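Glutamyl endopeptidase (Staphylococcus epidermidis, PDB 6PYM) probably cleaves peptide bonds on the carbonyl side of glutamate or aspartate, as a secreted serine endopeptidase of the S1B family. Local coordinates at residues G38-E43 with V112-I117; V151-E156 with S195-D200. The protein carries 1 engineered substitution. All coordinates share one frame; numbering follows the deposited sequence.

Contact 1 of 2, residues G38-E43 with V112-I117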
loop_
_atom_site.group_PDB
_atom_site.type_symbol
_atom_site.label_atom_id
_atom_site.label_comp_id
_atom_site.label_asym_id
_atom_site.label_seq_id
_atom_site.Cartn_x
_atom_site.Cartn_y
_atom_site.Cartn_z
ATOM N N GLY A 38 -0.318 -2.694 -2.217
ATOM C CA GLY A 38 -1.378 -1.779 -1.862
ATOM C C GLY A 38 -1.894 -2.109 -0.484
ATOM O O GLY A 38 -1.367 -2.993 0.194
ATOM N N VAL A 39 -2.962 -1.422 -0.079
ATOM C CA VAL A 39 -3.515 -1.642 1.256
ATOM C C VAL A 39 -5.030 -1.490 1.214
ATOM O O VAL A 39 -5.554 -0.502 0.683
ATOM C CB VAL A 39 -2.842 -0.729 2.308
ATOM C CG1 VAL A 39 -3.014 0.758 1.977
ATOM C CG2 VAL A 39 -3.347 -1.050 3.710
ATOM N N VAL A 40 -5.736 -2.471 1.777
ATOM C CA VAL A 40 -7.191 -2.395 1.869
ATOM C C VAL A 40 -7.579 -1.335 2.888
ATOM O O VAL A 40 -7.101 -1.359 4.027
ATOM C CB VAL A 40 -7.781 -3.753 2.281
ATOM C CG1 VAL A 40 -9.298 -3.641 2.444
ATOM C CG2 VAL A 40 -7.416 -4.831 1.273
ATOM N N VAL A 41 -8.480 -0.424 2.498
ATOM C CA VAL A 41 -8.884 0.687 3.364
ATOM C C VAL A 41 -10.393 0.879 3.466
ATOM O O VAL A 41 -10.851 1.721 4.244
ATOM C CB VAL A 41 -8.214 2.019 2.970
ATOM C CG1 VAL A 41 -6.706 1.926 3.050
ATOM C CG2 VAL A 41 -8.649 2.461 1.580
ATOM N N GLY A 42 -11.172 0.133 2.689
ATOM C CA GLY A 42 -12.617 0.258 2.735
ATOM C C GLY A 42 -13.270 -0.995 2.195
ATOM O O GLY A 42 -12.602 -1.921 1.727
ATOM N N GLU A 43 -14.605 -0.994 2.250
ATOM C CA GLU A 43 -15.388 -2.174 1.895
ATOM C C GLU A 43 -14.983 -2.757 0.547
ATOM O O GLU A 43 -14.921 -3.982 0.384
ATOM C CB GLU A 43 -16.873 -1.811 1.889
ATOM C CG GLU A 43 -17.778 -2.990 1.588
ATOM C CD GLU A 43 -18.052 -3.842 2.810
ATOM O OE1 GLU A 43 -17.409 -3.623 3.859
ATOM O OE2 GLU A 43 -18.920 -4.734 2.723
ATOM N N VAL A 112 -10.789 -9.045 5.032
ATOM C CA VAL A 112 -9.740 -8.529 5.896
ATOM C C VAL A 112 -10.290 -7.300 6.595
ATOM O O VAL A 112 -11.284 -6.711 6.162
ATOM C CB VAL A 112 -8.453 -8.170 5.121
ATOM C CG1 VAL A 112 -7.936 -9.386 4.386
ATOM C CG2 VAL A 112 -8.690 -7.008 4.161
ATOM N N LYS A 113 -9.650 -6.923 7.689
ATOM C CA LYS A 113 -9.999 -5.668 8.350
ATOM C C LYS A 113 -9.364 -4.507 7.595
ATOM O O LYS A 113 -8.135 -4.469 7.463
ATOM C CB LYS A 113 -9.496 -5.655 9.788
ATOM C CG LYS A 113 -10.049 -4.486 10.597
ATOM C CD LYS A 113 -9.628 -4.566 12.058
ATOM C CE LYS A 113 -10.349 -3.519 12.900
ATOM N NZ LYS A 113 -9.990 -2.125 12.516
ATOM N N PRO A 114 -10.140 -3.543 7.105
ATOM C CA PRO A 114 -9.521 -2.376 6.468
ATOM C C PRO A 114 -8.540 -1.697 7.413
ATOM O O PRO A 114 -8.765 -1.620 8.627
ATOM C CB PRO A 114 -10.719 -1.479 6.143
ATOM C CG PRO A 114 -11.844 -2.450 5.941
ATOM C CD PRO A 114 -11.610 -3.499 7.008
ATOM N N ALA A 115 -7.436 -1.218 6.845
ATOM C CA ALA A 115 -6.408 -0.573 7.642
ATOM C C ALA A 115 -6.926 0.722 8.248
ATOM O O ALA A 115 -7.808 1.386 7.697
ATOM C CB ALA A 115 -5.194 -0.265 6.772
ATOM N N THR A 116 -6.378 1.064 9.407
ATOM C CA THR A 116 -6.630 2.362 10.014
ATOM C C THR A 116 -5.671 3.382 9.422
ATOM O O THR A 116 -4.463 3.136 9.351
ATOM C CB THR A 116 -6.407 2.275 11.526
ATOM O OG1 THR A 116 -7.292 1.300 12.093
ATOM C CG2 THR A 116 -6.662 3.626 12.186
ATOM N N ILE A 117 -6.208 4.517 8.992
ATOM C CA ILE A 117 -5.427 5.633 8.472
ATOM C C ILE A 117 -5.089 6.562 9.625
ATOM O O ILE A 117 -5.950 6.865 10.463
ATOM C CB ILE A 117 -6.249 6.396 7.419
ATOM C CG1 ILE A 117 -6.806 5.455 6.345
ATOM C CG2 ILE A 117 -5.434 7.545 6.837
ATOM C CD1 ILE A 117 -5.758 4.698 5.562
HETATM O O HOH W 1 -10.080 2.457 6.719
#
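V112 meets V40 first: its CG2 lies against both methyls of V40, 3.8 Å from CG1 and equally far from CG2, so the one branch fills the fork of the other valine. V112 comes just after helix 108-111, whose I108 also touches V40. The backbone N of K113 is held by D20 OD2. P114 then touches the strand backbone with CB, 3.6 Å from V41 C, and its CA-H makes a long contact with V40 O. That same oxygen takes the one direct hydrogen bond between the segments, from A115 N at 2.8 Å. The bond is almost straight at 177°. A115 CB reaches back to V39 CG2 at 3.7 Å, and water 1 donates to both A115 O and V41 O, tying the two backbones together a second time. Past T116, I117 sends CD1 to V41 CG1, 3.9 Å away; CD1 is turned off the extended course, folded relative to CA and not anti to it (chi2 -60°), and so comes back toward the strand. The two backbones run 93° apart, so the loop crosses the strand and does not extend the sheet. V41 and G42 form a classic beta bulge in the pairing with strand 45-48, at the end of a strand in the N-terminal six-stranded antiparallel barrel of this chymotrypsin-like protease.

Contact 2 of 2, residues V151-E156 with S195-D200; sequences VYIGGE and SVYIND
I153 lays its CG2 methyl over one face of the Y197 ring, a CH-pi contact where the strand 143-154 runs out into a turn beside strand 192-197, in the C-terminal barrel of the chymotrypsin-like fold. The methyl stands 3.8 Å from the ring centroid and is displaced toward the rim, with CE2 its nearest ring atom. Y197 has CG anti to its backbone N (chi1 -175°), which sets CG on the side of I153 and the turn. G155 O approaches the ring in its plane, 3.5 Å from CD2, so methyl and carbonyl oxygen meet the tyrosine at face and edge respectively. G155 itself has a positive phi, and from there the chain leads on to E156, whose backbone O accepts Y197 N at 2.8 Å. This N-H stands well above the carbonyl plane, 64° out of it. Beyond the ring, E156 and N199 pass obliquely, with carboxylate and amide planes 72° apart; E156 CG lies 3.5 Å from N199 ND2. The carboxylate is gripped mainly elsewhere: OE1 by S92 OG and OE2 by Y88 OH. N199 is the N-cap of helix 200-209, its OD1 bonded to V202 N, which leaves ND2 facing the turn. There it makes a weak hydrogen bond to G155 O at 3.4 Å, and water 2 also donates to that oxygen. Water 3 links the two polar ends, accepting from N199 ND2 at 3.0 Å and donating to E156 OE2 at 2.6 Å.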
loop_
_atom_site.group_PDB
_atom_site.type_symbol
_atom_site.label_atom_id
_atom_site.label_comp_id
_atom_site.label_asym_id
_atom_site.label_seq_id
_atom_site.Cartn_x
_atom_site.Cartn_y
_atom_site.Cartn_z
ATOM N N VAL A 151 12.553 10.861 7.499
ATOM C CA VAL A 151 13.600 11.868 7.356
ATOM C C VAL A 151 13.107 13.195 6.800
ATOM O O VAL A 151 13.857 14.180 6.857
ATOM C CB VAL A 151 14.815 11.356 6.551
ATOM C CG1 VAL A 151 15.410 10.110 7.201
ATOM C CG2 VAL A 151 14.444 11.103 5.091
ATOM N N TYR A 152 11.887 13.268 6.276
ATOM C CA TYR A 152 11.394 14.483 5.645
ATOM C C TYR A 152 9.879 14.412 5.579
ATOM O O TYR A 152 9.319 13.363 5.255
ATOM C CB TYR A 152 11.941 14.615 4.216
ATOM C CG TYR A 152 11.409 15.797 3.429
ATOM C CD1 TYR A 152 10.236 15.701 2.689
ATOM C CD2 TYR A 152 12.103 16.997 3.397
ATOM C CE1 TYR A 152 9.756 16.781 1.961
ATOM C CE2 TYR A 152 11.635 18.077 2.667
ATOM C CZ TYR A 152 10.460 17.964 1.961
ATOM O OH TYR A 152 9.995 19.047 1.240
ATOM N N ILE A 153 9.224 15.538 5.869
ATOM C CA ILE A 153 7.784 15.692 5.676
ATOM C C ILE A 153 7.558 17.064 5.056
ATOM O O ILE A 153 7.964 18.081 5.630
ATOM C CB ILE A 153 6.994 15.589 6.994
ATOM C CG1 ILE A 153 7.301 14.293 7.748
ATOM C CG2 ILE A 153 5.498 15.701 6.725
ATOM C CD1 ILE A 153 6.684 14.243 9.138
ATOM N N GLY A 154 6.928 17.105 3.889
ATOM C CA GLY A 154 6.645 18.379 3.255
ATOM C C GLY A 154 5.524 18.254 2.251
ATOM O O GLY A 154 5.624 17.456 1.315
ATOM N N GLY A 155 4.460 19.033 2.434
ATOM C CA GLY A 155 3.315 18.943 1.545
ATOM C C GLY A 155 2.745 17.540 1.555
ATOM O O GLY A 155 2.327 17.021 2.598
ATOM N N GLU A 156 2.740 16.908 0.382
ATOM C CA GLU A 156 2.249 15.546 0.211
ATOM C C GLU A 156 3.378 14.521 0.135
ATOM O O GLU A 156 3.158 13.401 -0.339
ATOM C CB GLU A 156 1.336 15.452 -1.014
ATOM C CG GLU A 156 0.021 16.198 -0.815
ATOM C CD GLU A 156 -0.818 16.337 -2.076
ATOM O OE1 GLU A 156 -0.401 15.871 -3.158
ATOM O OE2 GLU A 156 -1.912 16.936 -1.975
ATOM N N SER A 195 7.075 8.475 -0.060
ATOM C CA SER A 195 5.673 8.105 -0.010
ATOM C C SER A 195 4.805 9.344 -0.179
ATOM O O SER A 195 5.240 10.483 0.043
ATOM C CB SER A 195 5.336 7.439 1.327
ATOM O OG SER A 195 5.446 8.349 2.414
ATOM N N VAL A 196 3.565 9.100 -0.592
ATOM C CA VAL A 196 2.521 10.115 -0.545
ATOM C C VAL A 196 2.067 10.237 0.897
ATOM O O VAL A 196 1.545 9.277 1.477
ATOM C CB VAL A 196 1.336 9.753 -1.449
ATOM C CG1 VAL A 196 0.294 10.876 -1.422
ATOM C CG2 VAL A 196 1.810 9.479 -2.862
ATOM N N TYR A 197 2.252 11.420 1.472
ATOM C CA TYR A 197 1.871 11.687 2.850
ATOM C C TYR A 197 0.370 11.924 2.927
ATOM O O TYR A 197 -0.178 12.727 2.165
ATOM C CB TYR A 197 2.608 12.940 3.302
ATOM C CG TYR A 197 2.451 13.328 4.747
ATOM C CD1 TYR A 197 2.603 12.397 5.765
ATOM C CD2 TYR A 197 2.200 14.645 5.097
ATOM C CE1 TYR A 197 2.497 12.762 7.089
ATOM C CE2 TYR A 197 2.090 15.019 6.424
ATOM C CZ TYR A 197 2.240 14.073 7.410
ATOM O OH TYR A 197 2.139 14.428 8.732
ATOM N N ILE A 198 -0.297 11.228 3.841
ATOM C CA ILE A 198 -1.744 11.349 3.940
ATOM C C ILE A 198 -2.081 12.575 4.786
ATOM O O ILE A 198 -2.403 12.475 5.975
ATOM C CB ILE A 198 -2.373 10.035 4.435
ATOM C CG1 ILE A 198 -2.065 8.913 3.434
ATOM C CG2 ILE A 198 -3.882 10.185 4.636
ATOM C CD1 ILE A 198 -2.378 7.513 3.936
ATOM N N ASN A 199 -1.957 13.746 4.175
ATOM C CA ASN A 199 -2.244 15.001 4.854
ATOM C C ASN A 199 -3.749 15.278 4.839
ATOM O O ASN A 199 -4.560 14.446 4.426
ATOM C CB ASN A 199 -1.394 16.132 4.281
ATOM C CG ASN A 199 -1.813 16.547 2.882
ATOM O OD1 ASN A 199 -2.816 16.089 2.337
ATOM N ND2 ASN A 199 -1.042 17.457 2.298
ATOM N N ASP A 200 -4.143 16.474 5.293
ATOM C CA ASP A 200 -5.567 16.782 5.422
ATOM C C ASP A 200 -6.279 16.742 4.076
ATOM O O ASP A 200 -7.429 16.293 3.990
ATOM C CB ASP A 200 -5.762 18.138 6.103
ATOM C CG ASP A 200 -5.371 18.116 7.567
ATOM O OD1 ASP A 200 -5.324 17.017 8.160
ATOM O OD2 ASP A 200 -5.127 19.206 8.129
HETATM O O HOH W 2 1.277 18.469 4.497
HETATM O O HOH W 3 -1.989 18.861 -0.182
#

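How the contacts relate
The two contacts follow one another along the chain, contact 1 closing before contact 2 begins, and their centres lie 19 Å apart. They nevertheless touch, since I117 CG2 packs 3.8 Å from I198 CG2, with V180 of strand 180-188 against both isoleucines. Contact 1 belongs to the N-terminal barrel and the connection leaving it, contact 2 to the C-terminal barrel. Contact 2 lies closer to the predicted charge relay system: the side chain of V196 is about 4 Å from that of D93 and about 8 Å from that of H51, while the side chain of V39 is about 12 Å from that of A169, the engineered alanine at the serine position.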